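Long-range contacts in sialidase B (Streptococcus pneumoniae serotype 4, PDB 4XJW), which cleaves terminal alpha-2,3-, alpha-2,6- and alpha-2,8-linked sialic acid from oligosaccharides, glycoproteins and glycolipids as a family 33 glycosyl hydrolase: residues 37-42 with 164-169; 98-103 with 650-655; 189-194 with 646-651; 584-589 with 602-607. The protein carries 1 engineered substitution. All coordinates share one frame; numbering follows the deposited sequence.

Contact 1. Residues 37-42 with 164-169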
loop_
_atom_site.group_PDB
_atom_site.type_symbol
_atom_site.label_atom_id
_atom_site.label_comp_id
_atom_site.label_asym_id
_atom_site.label_seq_id
_atom_site.Cartn_x
_atom_site.Cartn_y
_atom_site.Cartn_z
ATOM N N LYS A 37 -6.154 -24.941 -9.460
ATOM C CA LYS A 37 -6.189 -23.828 -10.399
ATOM C C LYS A 37 -7.640 -23.575 -10.772
ATOM O O LYS A 37 -8.318 -24.465 -11.299
ATOM C CB LYS A 37 -5.327 -24.123 -11.626
ATOM C CG LYS A 37 -3.842 -23.942 -11.336
ATOM C CD LYS A 37 -2.955 -24.505 -12.429
ATOM C CE LYS A 37 -1.497 -24.133 -12.172
ATOM N NZ LYS A 37 -1.289 -22.642 -12.178
ATOM N N PHE A 38 -8.137 -22.378 -10.468
ATOM C CA PHE A 38 -9.563 -22.115 -10.638
ATOM C C PHE A 38 -9.869 -20.688 -11.069
ATOM O O PHE A 38 -9.087 -19.755 -10.830
ATOM C CB PHE A 38 -10.328 -22.441 -9.347
ATOM C CG PHE A 38 -10.151 -21.415 -8.254
ATOM C CD1 PHE A 38 -9.068 -21.487 -7.388
ATOM C CD2 PHE A 38 -11.071 -20.384 -8.094
ATOM C CE1 PHE A 38 -8.909 -20.549 -6.383
ATOM C CE2 PHE A 38 -10.907 -19.444 -7.097
ATOM C CZ PHE A 38 -9.821 -19.528 -6.242
ATOM N N LYS A 39 -11.026 -20.529 -11.699
ATOM C CA LYS A 39 -11.503 -19.233 -12.135
ATOM C C LYS A 39 -12.841 -18.975 -11.487
ATOM O O LYS A 39 -13.646 -19.899 -11.314
ATOM C CB LYS A 39 -11.676 -19.193 -13.651
ATOM C CG LYS A 39 -10.422 -19.531 -14.436
ATOM C CD LYS A 39 -10.720 -19.608 -15.918
ATOM C CE LYS A 39 -9.440 -19.793 -16.708
ATOM N NZ LYS A 39 -9.714 -19.988 -18.155
ATOM N N ALA A 40 -13.081 -17.721 -11.120
ATOM C CA ALA A 40 -14.372 -17.313 -10.587
ATOM C C ALA A 40 -14.554 -15.832 -10.844
ATOM O O ALA A 40 -14.156 -14.998 -10.029
ATOM C CB ALA A 40 -14.461 -17.604 -9.085
ATOM N N ASP A 41 -15.155 -15.504 -11.980
ATOM C CA ASP A 41 -15.346 -14.109 -12.344
ATOM C C ASP A 41 -16.765 -13.629 -12.057
ATOM O O ASP A 41 -17.058 -12.437 -12.169
ATOM C CB ASP A 41 -14.956 -13.857 -13.803
ATOM C CG ASP A 41 -15.768 -14.679 -14.785
ATOM O OD1 ASP A 41 -16.345 -15.706 -14.377
ATOM O OD2 ASP A 41 -15.809 -14.299 -15.975
ATOM N N LYS A 42 -17.638 -14.561 -11.682
ATOM C CA LYS A 42 -18.981 -14.226 -11.210
ATOM C C LYS A 42 -19.350 -15.068 -9.989
ATOM O O LYS A 42 -20.358 -15.786 -10.001
ATOM C CB LYS A 42 -20.018 -14.439 -12.315
ATOM C CG LYS A 42 -19.663 -13.791 -13.642
ATOM C CD LYS A 42 -20.884 -13.653 -14.538
ATOM C CE LYS A 42 -20.498 -13.339 -15.974
ATOM N NZ LYS A 42 -21.603 -13.685 -16.919
ATOM N N LYS A 164 -20.183 -20.872 -8.271
ATOM C CA LYS A 164 -20.156 -20.531 -9.684
ATOM C C LYS A 164 -18.713 -20.216 -10.063
ATOM O O LYS A 164 -18.116 -19.308 -9.492
ATOM C CB LYS A 164 -21.027 -19.305 -9.946
ATOM C CG LYS A 164 -21.068 -18.866 -11.401
ATOM C CD LYS A 164 -21.637 -19.954 -12.301
ATOM C CE LYS A 164 -21.914 -19.420 -13.699
ATOM N NZ LYS A 164 -22.659 -20.406 -14.531
ATOM N N GLY A 165 -18.162 -20.953 -11.023
ATOM C CA GLY A 165 -16.778 -20.791 -11.418
ATOM C C GLY A 165 -16.317 -22.042 -12.122
ATOM O O GLY A 165 -17.143 -22.817 -12.599
ATOM N N SER A 166 -15.008 -22.250 -12.196
ATOM C CA SER A 166 -14.497 -23.471 -12.791
ATOM C C SER A 166 -13.188 -23.883 -12.146
ATOM O O SER A 166 -12.383 -23.041 -11.754
ATOM C CB SER A 166 -14.316 -23.323 -14.304
ATOM O OG SER A 166 -13.315 -22.376 -14.618
ATOM N N ILE A 167 -12.990 -25.185 -12.022
ATOM C CA ILE A 167 -11.728 -25.711 -11.537
ATOM C C ILE A 167 -11.002 -26.350 -12.714
ATOM O O ILE A 167 -11.358 -27.442 -13.157
ATOM C CB ILE A 167 -11.942 -26.723 -10.410
ATOM C CG1 ILE A 167 -12.632 -26.056 -9.226
ATOM C CG2 ILE A 167 -10.619 -27.353 -9.977
ATOM C CD1 ILE A 167 -12.959 -27.007 -8.117
ATOM N N ASP A 168 -10.005 -25.652 -13.242
ATOM C CA ASP A 168 -9.310 -26.148 -14.423
ATOM C C ASP A 168 -8.387 -27.324 -14.099
ATOM O O ASP A 168 -8.227 -28.234 -14.911
ATOM C CB ASP A 168 -8.563 -25.022 -15.138
ATOM C CG ASP A 168 -9.440 -24.285 -16.135
ATOM O OD1 ASP A 168 -10.431 -24.884 -16.608
ATOM O OD2 ASP A 168 -9.135 -23.111 -16.444
ATOM N N GLU A 169 -7.792 -27.301 -12.909
ATOM C CA GLU A 169 -6.932 -28.384 -12.431
ATOM C C GLU A 169 -7.057 -28.502 -10.914
ATOM O O GLU A 169 -7.082 -27.493 -10.207
ATOM C CB GLU A 169 -5.468 -28.116 -12.780
ATOM C CG GLU A 169 -5.203 -27.740 -14.234
ATOM C CD GLU A 169 -3.732 -27.532 -14.523
ATOM O OE1 GLU A 169 -2.903 -27.913 -13.670
ATOM O OE2 GLU A 169 -3.409 -26.990 -15.602
HETATM O O HOH W 1 -10.795 -22.354 -18.242
HETATM O O HOH W 2 -17.645 -17.392 -11.448
#
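The methylenes of Lys37 run alongside the Glu169 side chain in the same direction, and Lys37 CD lies 3.6 Å from Glu169 OE1. The two charges do not meet: Lys37 NZ, turned aside by a bent last torsion (chi4 -62°), is hydrogen-bonded to Thr107 OG1 and Pro186 O. The backbone here forms a classic beta bulge, with Asp168 and Glu169 both facing Lys37. Lys37 N donates to Glu169 O (2.8 Å), while Lys37 O receives only weak bonds from Asp168 N and Glu169 N. Regular antiparallel pairing follows, Lys39 N to Ser166 O at 2.9 Å with a matching return bond. The extended Lys39 chain passes Ser166 OG and crosses Asp168, where NZ and OD2 make a long salt bridge of 3.6 Å. Water 1 bridges the same two groups, accepting from Lys39 NZ at 2.6 Å and donating to Asp168 OD2. On the other face Phe38 CB meets Ile167 CG1 at 4.3 Å, and the Phe38 side chain continues onto Leu49, Leu95 and Leu108. Strand 32-39 thus lies between strands 102-113 and 166-173 in one sheet of the concanavalin-like domain, with Phe38 turned toward strand 46-53 of the other sheet.

Contact 2. Residues 98-103 with 650-655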
loop_
_atom_site.group_PDB
_atom_site.type_symbol
_atom_site.label_atom_id
_atom_site.label_comp_id
_atom_site.label_asym_id
_atom_site.label_seq_id
_atom_site.Cartn_x
_atom_site.Cartn_y
_atom_site.Cartn_z
ATOM N N LYS A 98 -10.858 -11.057 -12.870
ATOM C CA LYS A 98 -10.685 -10.863 -14.311
ATOM C C LYS A 98 -9.508 -9.939 -14.596
ATOM O O LYS A 98 -9.141 -9.110 -13.765
ATOM C CB LYS A 98 -11.938 -10.235 -14.937
ATOM C CG LYS A 98 -13.155 -11.145 -15.005
ATOM C CD LYS A 98 -14.324 -10.484 -15.743
ATOM C CE LYS A 98 -14.174 -10.599 -17.261
ATOM N NZ LYS A 98 -15.053 -9.636 -17.985
ATOM N N HIS A 99 -8.940 -10.077 -15.793
ATOM C CA HIS A 99 -7.831 -9.248 -16.252
ATOM C C HIS A 99 -7.903 -9.237 -17.773
ATOM O O HIS A 99 -8.022 -10.297 -18.390
ATOM C CB HIS A 99 -6.505 -9.840 -15.757
ATOM C CG HIS A 99 -5.284 -9.094 -16.205
ATOM N ND1 HIS A 99 -5.014 -7.798 -15.824
ATOM C CD2 HIS A 99 -4.239 -9.489 -16.967
ATOM C CE1 HIS A 99 -3.866 -7.415 -16.359
ATOM N NE2 HIS A 99 -3.376 -8.424 -17.055
ATOM N N LYS A 100 -7.884 -8.041 -18.361
ATOM C CA LYS A 100 -7.917 -7.875 -19.818
ATOM C C LYS A 100 -9.057 -8.645 -20.485
ATOM O O LYS A 100 -8.872 -9.265 -21.542
ATOM C CB LYS A 100 -6.580 -8.269 -20.432
ATOM C CG LYS A 100 -5.438 -7.348 -20.041
ATOM C CD LYS A 100 -4.124 -7.845 -20.612
ATOM C CE LYS A 100 -3.003 -6.895 -20.259
ATOM N NZ LYS A 100 -1.707 -7.310 -20.874
ATOM N N GLY A 101 -10.221 -8.612 -19.847
ATOM C CA GLY A 101 -11.426 -9.219 -20.392
ATOM C C GLY A 101 -11.521 -10.731 -20.289
ATOM O O GLY A 101 -12.376 -11.339 -20.936
ATOM N N GLN A 102 -10.660 -11.346 -19.480
ATOM C CA GLN A 102 -10.671 -12.799 -19.318
ATOM C C GLN A 102 -10.611 -13.171 -17.846
ATOM O O GLN A 102 -9.910 -12.527 -17.069
ATOM C CB GLN A 102 -9.481 -13.454 -20.039
ATOM C CG GLN A 102 -9.461 -13.293 -21.554
ATOM C CD GLN A 102 -8.335 -14.081 -22.209
ATOM O OE1 GLN A 102 -7.274 -13.535 -22.513
ATOM N NE2 GLN A 102 -8.561 -15.373 -22.426
ATOM N N ALA A 103 -11.335 -14.217 -17.460
ATOM C CA ALA A 103 -11.221 -14.743 -16.105
ATOM C C ALA A 103 -9.782 -15.170 -15.804
ATOM O O ALA A 103 -9.123 -15.816 -16.631
ATOM C CB ALA A 103 -12.179 -15.912 -15.901
ATOM N N ILE A 650 0.599 -4.240 -12.503
ATOM C CA ILE A 650 0.151 -4.815 -13.772
ATOM C C ILE A 650 0.588 -3.943 -14.951
ATOM O O ILE A 650 0.859 -2.751 -14.787
ATOM C CB ILE A 650 -1.373 -5.023 -13.820
ATOM C CG1 ILE A 650 -2.106 -3.690 -13.627
ATOM C CG2 ILE A 650 -1.821 -6.049 -12.768
ATOM C CD1 ILE A 650 -3.602 -3.762 -13.874
ATOM N N ASP A 651 0.625 -4.554 -16.134
ATOM C CA ASP A 651 0.960 -3.874 -17.378
ATOM C C ASP A 651 -0.260 -3.915 -18.299
ATOM O O ASP A 651 -0.813 -4.989 -18.545
ATOM C CB ASP A 651 2.148 -4.589 -18.043
ATOM C CG ASP A 651 2.556 -3.963 -19.369
ATOM O OD1 ASP A 651 1.885 -4.230 -20.392
ATOM O OD2 ASP A 651 3.562 -3.224 -19.385
ATOM N N LEU A 652 -0.685 -2.755 -18.791
ATOM C CA LEU A 652 -1.824 -2.684 -19.698
ATOM C C LEU A 652 -1.452 -1.972 -20.991
ATOM O O LEU A 652 -0.539 -1.137 -21.020
ATOM C CB LEU A 652 -2.991 -1.967 -19.030
ATOM C CG LEU A 652 -3.606 -2.674 -17.818
ATOM C CD1 LEU A 652 -4.545 -1.730 -17.070
ATOM C CD2 LEU A 652 -4.327 -3.926 -18.260
ATOM N N GLU A 653 -2.161 -2.307 -22.066
ATOM C CA GLU A 653 -2.024 -1.604 -23.339
ATOM C C GLU A 653 -3.275 -0.772 -23.610
ATOM O O GLU A 653 -4.350 -1.084 -23.098
ATOM C CB GLU A 653 -1.801 -2.602 -24.471
ATOM C CG GLU A 653 -0.526 -3.399 -24.329
ATOM C CD GLU A 653 -0.266 -4.295 -25.520
ATOM O OE1 GLU A 653 0.238 -3.788 -26.546
ATOM O OE2 GLU A 653 -0.574 -5.501 -25.424
ATOM N N ILE A 654 -3.146 0.276 -24.421
ATOM C CA ILE A 654 -4.290 1.150 -24.684
ATOM C C ILE A 654 -5.454 0.376 -25.284
ATOM O O ILE A 654 -6.611 0.597 -24.920
ATOM C CB ILE A 654 -3.915 2.342 -25.584
ATOM C CG1 ILE A 654 -2.926 3.237 -24.856
ATOM C CG2 ILE A 654 -5.149 3.141 -25.957
ATOM C CD1 ILE A 654 -3.447 3.746 -23.518
ATOM N N ASN A 655 -5.148 -0.570 -26.167
ATOM C CA ASN A 655 -6.197 -1.399 -26.748
ATOM C C ASN A 655 -6.982 -2.207 -25.701
ATOM O O ASN A 655 -8.144 -2.532 -25.918
ATOM C CB ASN A 655 -5.648 -2.298 -27.863
ATOM C CG ASN A 655 -5.332 -1.519 -29.136
ATOM O OD1 ASN A 655 -5.675 -0.344 -29.266
ATOM N ND2 ASN A 655 -4.686 -2.183 -30.090
HETATM O O HOH W 3 -0.744 -7.963 -18.369
HETATM O O HOH W 4 -1.992 -6.335 -23.246
HETATM O O HOH W 5 0.482 -6.151 -21.454
#
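His99 and Lys100 converge on Leu652 CD2, the apolar centre of an otherwise watery contact. His99 CG is anti to the backbone N (chi1 178°), and at the far side of the ring CE1 packs obliquely 4.0 Å from Leu652 CD2 and 4.3 Å from Ile650 CB. The Lys100 chain runs past Leu652 in the reverse sense, with CE 3.8 Å from Leu652 CD2. Lys100 CG sits over the centre of the His99 ring, so that imidazole, lysine methylenes and leucine form one compact cluster, backed by Tyr604.

Beyond CE the packing gives way to solvent. The close partners of Lys100 NZ are three waters, with Asp651 O a long, weak fourth at 3.4 Å. Water 3 also donates to Asp651 O and lies in the plane of the His99 ring, 3.0 Å from NE2. Waters 4 and 5 accept from Lys100 NZ and probably pass the link on to Glu653 OE2 and Asp651 OD1; these oxygens stay 5.0 and 4.8 Å from Lys100 NZ, so no direct salt bridge forms. Asp651 OD1 also bonds His625 ND1.

Lys100 sits at the hairpin tip, its backbone N tethered to Tyr604 OH. Segment 98-103 is a beta hairpin with a two-residue loop, a type I' turn from His99 to Gln102, and marks one of the places where the concanavalin-like domain docks on the last strand of the propeller.

Contact 3. Residues 189-194 with 646-651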
loop_
_atom_site.group_PDB
_atom_site.type_symbol
_atom_site.label_atom_id
_atom_site.label_comp_id
_atom_site.label_asym_id
_atom_site.label_seq_id
_atom_site.Cartn_x
_atom_site.Cartn_y
_atom_site.Cartn_z
ATOM N N ASN A 189 -0.280 -15.759 -12.954
ATOM C CA ASN A 189 -0.632 -14.478 -12.359
ATOM C C ASN A 189 -0.738 -13.349 -13.377
ATOM O O ASN A 189 0.092 -13.242 -14.286
ATOM C CB ASN A 189 0.395 -14.067 -11.302
ATOM C CG ASN A 189 0.348 -14.928 -10.066
ATOM O OD1 ASN A 189 -0.546 -15.752 -9.890
ATOM N ND2 ASN A 189 1.318 -14.735 -9.195
ATOM N N PRO A 190 -1.733 -12.468 -13.206
ATOM C CA PRO A 190 -1.873 -11.292 -14.072
ATOM C C PRO A 190 -1.059 -10.099 -13.575
ATOM O O PRO A 190 -1.050 -9.047 -14.229
ATOM C CB PRO A 190 -3.361 -10.968 -13.960
ATOM C CG PRO A 190 -3.705 -11.381 -12.552
ATOM C CD PRO A 190 -2.880 -12.615 -12.289
ATOM N N PHE A 191 -0.376 -10.268 -12.446
ATOM C CA PHE A 191 0.322 -9.176 -11.774
ATOM C C PHE A 191 1.722 -9.636 -11.355
ATOM O O PHE A 191 2.033 -10.834 -11.367
ATOM C CB PHE A 191 -0.447 -8.791 -10.496
ATOM C CG PHE A 191 -0.380 -9.863 -9.428
ATOM C CD1 PHE A 191 -1.287 -10.915 -9.427
ATOM C CD2 PHE A 191 0.608 -9.828 -8.445
ATOM C CE1 PHE A 191 -1.216 -11.918 -8.460
ATOM C CE2 PHE A 191 0.706 -10.829 -7.486
ATOM C CZ PHE A 191 -0.223 -11.876 -7.490
ATOM N N GLN A 192 2.555 -8.683 -10.946
ATOM C CA GLN A 192 3.801 -9.009 -10.276
ATOM C C GLN A 192 3.979 -8.170 -9.020
ATOM O O GLN A 192 3.229 -7.211 -8.775
ATOM C CB GLN A 192 4.985 -8.834 -11.224
ATOM C CG GLN A 192 5.063 -7.467 -11.848
ATOM C CD GLN A 192 5.873 -7.466 -13.150
ATOM O OE1 GLN A 192 5.319 -7.399 -14.259
ATOM N NE2 GLN A 192 7.185 -7.522 -13.014
ATOM N N LEU A 193 4.949 -8.558 -8.199
ATOM C CA LEU A 193 5.279 -7.808 -6.998
ATOM C C LEU A 193 6.581 -7.040 -7.200
ATOM O O LEU A 193 7.560 -7.580 -7.729
ATOM C CB LEU A 193 5.373 -8.731 -5.772
ATOM C CG LEU A 193 4.119 -9.523 -5.387
ATOM C CD1 LEU A 193 4.402 -10.406 -4.179
ATOM C CD2 LEU A 193 2.975 -8.561 -5.124
ATOM N N ILE A 194 6.572 -5.774 -6.799
ATOM C CA ILE A 194 7.774 -4.959 -6.740
ATOM C C ILE A 194 8.341 -4.985 -5.317
ATOM O O ILE A 194 9.499 -5.361 -5.099
ATOM C CB ILE A 194 7.496 -3.509 -7.182
ATOM C CG1 ILE A 194 6.938 -3.492 -8.608
ATOM C CG2 ILE A 194 8.782 -2.677 -7.121
ATOM C CD1 ILE A 194 6.568 -2.128 -9.117
ATOM N N VAL A 646 -0.410 -7.134 -1.010
ATOM C CA VAL A 646 -1.598 -6.663 -1.724
ATOM C C VAL A 646 -1.319 -5.471 -2.646
ATOM O O VAL A 646 -2.159 -5.133 -3.473
ATOM C CB VAL A 646 -2.749 -6.339 -0.758
ATOM C CG1 VAL A 646 -3.311 -7.634 -0.160
ATOM C CG2 VAL A 646 -2.268 -5.372 0.345
ATOM N N VAL A 647 -0.140 -4.850 -2.511
ATOM C CA VAL A 647 0.285 -3.814 -3.462
ATOM C C VAL A 647 0.926 -4.558 -4.634
ATOM O O VAL A 647 1.943 -5.238 -4.480
ATOM C CB VAL A 647 1.281 -2.814 -2.851
ATOM C CG1 VAL A 647 1.750 -1.796 -3.907
ATOM C CG2 VAL A 647 0.638 -2.069 -1.667
ATOM N N GLN A 648 0.277 -4.462 -5.789
ATOM C CA GLN A 648 0.612 -5.271 -6.959
ATOM C C GLN A 648 0.725 -4.425 -8.213
ATOM O O GLN A 648 0.135 -3.352 -8.311
ATOM C CB GLN A 648 -0.469 -6.342 -7.145
ATOM C CG GLN A 648 -0.571 -7.288 -5.961
ATOM C CD GLN A 648 -1.640 -8.340 -6.107
ATOM O OE1 GLN A 648 -2.397 -8.357 -7.076
ATOM N NE2 GLN A 648 -1.718 -9.236 -5.113
ATOM N N TYR A 649 1.511 -4.924 -9.167
ATOM C CA TYR A 649 1.827 -4.208 -10.406
ATOM C C TYR A 649 1.286 -4.963 -11.622
ATOM O O TYR A 649 1.505 -6.178 -11.769
ATOM C CB TYR A 649 3.351 -4.057 -10.544
ATOM C CG TYR A 649 3.786 -3.421 -11.859
ATOM C CD1 TYR A 649 3.721 -2.049 -12.028
ATOM C CD2 TYR A 649 4.248 -4.198 -12.926
ATOM C CE1 TYR A 649 4.112 -1.452 -13.228
ATOM C CE2 TYR A 649 4.641 -3.606 -14.138
ATOM C CZ TYR A 649 4.565 -2.228 -14.271
ATOM O OH TYR A 649 4.933 -1.608 -15.448
ATOM N N ILE A 650 0.599 -4.240 -12.503
ATOM C CA ILE A 650 0.151 -4.815 -13.772
ATOM C C ILE A 650 0.588 -3.943 -14.951
ATOM O O ILE A 650 0.859 -2.751 -14.787
ATOM C CB ILE A 650 -1.373 -5.023 -13.820
ATOM C CG1 ILE A 650 -2.106 -3.690 -13.627
ATOM C CG2 ILE A 650 -1.821 -6.049 -12.768
ATOM C CD1 ILE A 650 -3.602 -3.762 -13.874
ATOM N N ASP A 651 0.625 -4.554 -16.134
ATOM C CA ASP A 651 0.960 -3.874 -17.378
ATOM C C ASP A 651 -0.260 -3.915 -18.299
ATOM O O ASP A 651 -0.813 -4.989 -18.545
ATOM C CB ASP A 651 2.148 -4.589 -18.043
ATOM C CG ASP A 651 2.556 -3.963 -19.369
ATOM O OD1 ASP A 651 1.885 -4.230 -20.392
ATOM O OD2 ASP A 651 3.562 -3.224 -19.385
HETATM O O HOH W 6 0.399 -7.506 -15.940
HETATM O O HOH W 7 2.680 -7.506 -14.041
HETATM O O HOH W 8 4.577 -4.838 -4.860
#
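Gln192 and Tyr649 form a single antiparallel bridge adding the linker 189-194 to the edge of the last propeller blade, consistent with beta-propeller ring closure, chain before the first blade pairing with the final strand. Two backbone bonds make the bridge: Gln192 N to Tyr649 O (2.8 Å) and Tyr649 N to Gln192 O (2.9 Å). Phe191 CA adds a CA-H...O contact to Tyr649 O.

The amide of Gln648 stacks over one face of the Phe191 ring (planes 8° apart), OE1 3.4 Å from Phe191 CG. Trp96 NE1 donates to Gln648 OE1 and Gln648 NE2 is bonded to Asn645 O, fixing the amide's rotation.

At the edge of the Tyr649 ring, by contrast, lies OE1 of Gln192, in plane and with the amide almost perpendicular; Gln192 NE2 is bonded to Lys249 O.

Apolar packing is sparser: Ile650 CG2 meets Phe191 CB at 3.8 Å, and Ile194 CD1 meets Tyr649 CB at 4.0 Å.

Waters flank the bridge: water 6 joins Pro190 O to Asp651 N, and water 8 accepts from Ile194 N and probably donates to Val647 O. Water 7, at the bridge itself, donates to Gln192 OE1 (2.7 Å) and Tyr649 O (2.9 Å).

Contact 4. Residues 584-589 with 602-607. Engineered in segment 602-607: Gly605 (natural residue Asp).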
loop_
_atom_site.group_PDB
_atom_site.type_symbol
_atom_site.label_atom_id
_atom_site.label_comp_id
_atom_site.label_asym_id
_atom_site.label_seq_id
_atom_site.Cartn_x
_atom_site.Cartn_y
_atom_site.Cartn_z
ATOM N N GLY A 584 -11.957 -1.016 -9.095
ATOM C CA GLY A 584 -10.923 -0.166 -9.666
ATOM C C GLY A 584 -11.056 -0.005 -11.161
ATOM O O GLY A 584 -11.404 -0.956 -11.863
ATOM N N GLN A 585 -10.825 1.214 -11.635
ATOM C CA GLN A 585 -10.913 1.492 -13.068
ATOM C C GLN A 585 -9.784 2.378 -13.551
ATOM O O GLN A 585 -9.248 3.188 -12.800
ATOM C CB GLN A 585 -12.237 2.185 -13.408
ATOM C CG GLN A 585 -13.467 1.327 -13.189
ATOM C CD GLN A 585 -14.737 1.985 -13.702
ATOM O OE1 GLN A 585 -14.742 3.163 -14.073
ATOM N NE2 GLN A 585 -15.832 1.227 -13.705
ATOM N N LEU A 586 -9.441 2.220 -14.821
ATOM C CA LEU A 586 -8.750 3.274 -15.537
ATOM C C LEU A 586 -9.805 3.952 -16.386
ATOM O O LEU A 586 -10.591 3.277 -17.062
ATOM C CB LEU A 586 -7.660 2.730 -16.447
ATOM C CG LEU A 586 -6.536 1.939 -15.806
ATOM C CD1 LEU A 586 -5.448 1.735 -16.843
ATOM C CD2 LEU A 586 -5.975 2.650 -14.594
ATOM N N VAL A 587 -9.833 5.277 -16.352
ATOM C CA VAL A 587 -10.819 6.021 -17.129
ATOM C C VAL A 587 -10.066 6.886 -18.131
ATOM O O VAL A 587 -9.240 7.712 -17.743
ATOM C CB VAL A 587 -11.730 6.872 -16.225
ATOM C CG1 VAL A 587 -12.836 7.518 -17.046
ATOM C CG2 VAL A 587 -12.342 6.012 -15.095
ATOM N N VAL A 588 -10.333 6.678 -19.423
ATOM C CA VAL A 588 -9.660 7.433 -20.473
ATOM C C VAL A 588 -10.524 8.607 -20.923
ATOM O O VAL A 588 -11.672 8.412 -21.326
ATOM C CB VAL A 588 -9.350 6.544 -21.690
ATOM C CG1 VAL A 588 -8.634 7.347 -22.766
ATOM C CG2 VAL A 588 -8.515 5.328 -21.289
ATOM N N GLY A 589 -9.982 9.819 -20.830
ATOM C CA GLY A 589 -10.695 11.008 -21.270
ATOM C C GLY A 589 -10.006 11.679 -22.442
ATOM O O GLY A 589 -8.775 11.778 -22.474
ATOM N N TYR A 602 -13.879 6.131 -22.188
ATOM C CA TYR A 602 -13.646 4.708 -21.946
ATOM C C TYR A 602 -13.442 4.419 -20.456
ATOM O O TYR A 602 -12.755 5.173 -19.768
ATOM C CB TYR A 602 -12.414 4.233 -22.726
ATOM C CG TYR A 602 -12.489 4.445 -24.223
ATOM C CD1 TYR A 602 -13.233 3.591 -25.025
ATOM C CD2 TYR A 602 -11.790 5.479 -24.835
ATOM C CE1 TYR A 602 -13.294 3.766 -26.390
ATOM C CE2 TYR A 602 -11.840 5.666 -26.198
ATOM C CZ TYR A 602 -12.600 4.804 -26.970
ATOM O OH TYR A 602 -12.666 4.977 -28.329
ATOM N N HIS A 603 -14.051 3.340 -19.965
ATOM C CA HIS A 603 -13.844 2.867 -18.591
ATOM C C HIS A 603 -13.341 1.427 -18.648
ATOM O O HIS A 603 -14.020 0.561 -19.199
ATOM C CB HIS A 603 -15.162 2.886 -17.810
ATOM C CG HIS A 603 -15.674 4.259 -17.512
ATOM N ND1 HIS A 603 -15.742 4.767 -16.231
ATOM C CD2 HIS A 603 -16.159 5.228 -18.326
ATOM C CE1 HIS A 603 -16.236 5.992 -16.271
ATOM N NE2 HIS A 603 -16.501 6.294 -17.530
ATOM N N TYR A 604 -12.163 1.164 -18.082
ATOM C CA TYR A 604 -11.647 -0.202 -18.011
ATOM C C TYR A 604 -11.669 -0.711 -16.579
ATOM O O TYR A 604 -11.080 -0.105 -15.693
ATOM C CB TYR A 604 -10.212 -0.272 -18.533
ATOM C CG TYR A 604 -9.551 -1.610 -18.262
ATOM C CD1 TYR A 604 -9.852 -2.729 -19.036
ATOM C CD2 TYR A 604 -8.631 -1.755 -17.228
ATOM C CE1 TYR A 604 -9.260 -3.958 -18.779
ATOM C CE2 TYR A 604 -8.035 -2.968 -16.971
ATOM C CZ TYR A 604 -8.352 -4.069 -17.747
ATOM O OH TYR A 604 -7.749 -5.278 -17.480
ATOM N N GLY A 605 -12.337 -1.832 -16.355
ATOM C CA GLY A 605 -12.371 -2.430 -15.022
ATOM C C GLY A 605 -11.100 -3.235 -14.757
ATOM O O GLY A 605 -10.816 -4.208 -15.452
ATOM N N ILE A 606 -10.341 -2.829 -13.745
ATOM C CA ILE A 606 -9.098 -3.518 -13.375
ATOM C C ILE A 606 -9.379 -4.963 -12.929
ATOM O O ILE A 606 -8.635 -5.893 -13.243
ATOM C CB ILE A 606 -8.380 -2.741 -12.255
ATOM C CG1 ILE A 606 -7.894 -1.382 -12.765
ATOM C CG2 ILE A 606 -7.203 -3.549 -11.702
ATOM C CD1 ILE A 606 -6.549 -1.460 -13.451
ATOM N N ASP A 607 -10.468 -5.139 -12.188
ATOM C CA ASP A 607 -10.924 -6.455 -11.751
ATOM C C ASP A 607 -12.388 -6.255 -11.351
ATOM O O ASP A 607 -12.955 -5.189 -11.607
ATOM C CB ASP A 607 -10.066 -6.966 -10.582
ATOM C CG ASP A 607 -10.179 -8.475 -10.367
ATOM O OD1 ASP A 607 -11.093 -9.114 -10.934
ATOM O OD2 ASP A 607 -9.346 -9.035 -9.612
HETATM O O HOH W 9 -13.700 -2.546 -11.523
#
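Gln585 reaches diagonally to His603 across the beta hairpin of strands 584-592 and 597-605, the outer two strands of a four-stranded propeller blade. Its CB lies 3.4 Å from Tyr604 O, and CG, placed anti to the carbonyl carbon (chi1 -66°), remains beside that oxygen at 3.7 Å. CD comes to 3.9 Å from His603 ND1, and OE1 accepts a nearly straight hydrogen bond from His603 ND1 (2.9 Å, 169°). OE1 meets the imidazole at its edge, in the ring plane, with amide and ring turned 79° apart; Asn576 ND2 also bonds Gln585 OE1. The bond helps fix the rotation of the ring, one face of which receives Val587 CG1 in a CH-pi contact, 3.9 Å from the ring centroid. The engineered Gly605 pairs with Gln585 on this face.

The other face is mainly hydrophobic: Val588 lies against Tyr602, Leu652 and Leu657 cover Leu586 and Tyr604, and Leu586 CG also meets Ile606 CD1, from the loop after the strand, at 4.1 Å. At the end of the ladder two donors share Gly584 O: Ile606 N, well above the carbonyl plane at 2.9 Å, and water 9 at 2.8 Å, which also donates to Asp607 O.

How the contacts relate
Contacts 2, 3 and 4 meet around strand 647-652, the centre of contact 2 lying about 12 Å from that of contact 3 and about 10 Å from that of contact 4. Contacts 2 and 3 share Ile650 and Asp651 and also touch where His99 CD2 packs on Pro190 CB (3.5 Å). Contact 4 joins contact 2 through Lys98 N to Asp607 OD1 (2.8 Å), and contact 3 through Ile650 CD1 on Ile606 CD1 (3.8 Å). Contact 1 touches contact 2 through Lys39 and Asp41. Contact 3 comes nearest the catalytic centre: the Val647 side chain is about 6 Å from that of Arg207, which probably binds substrate, and about 8 Å from that of Tyr615, the likely nucleophile. The Tyr649 side chain is about 11 Å from Optactin in its own pocket.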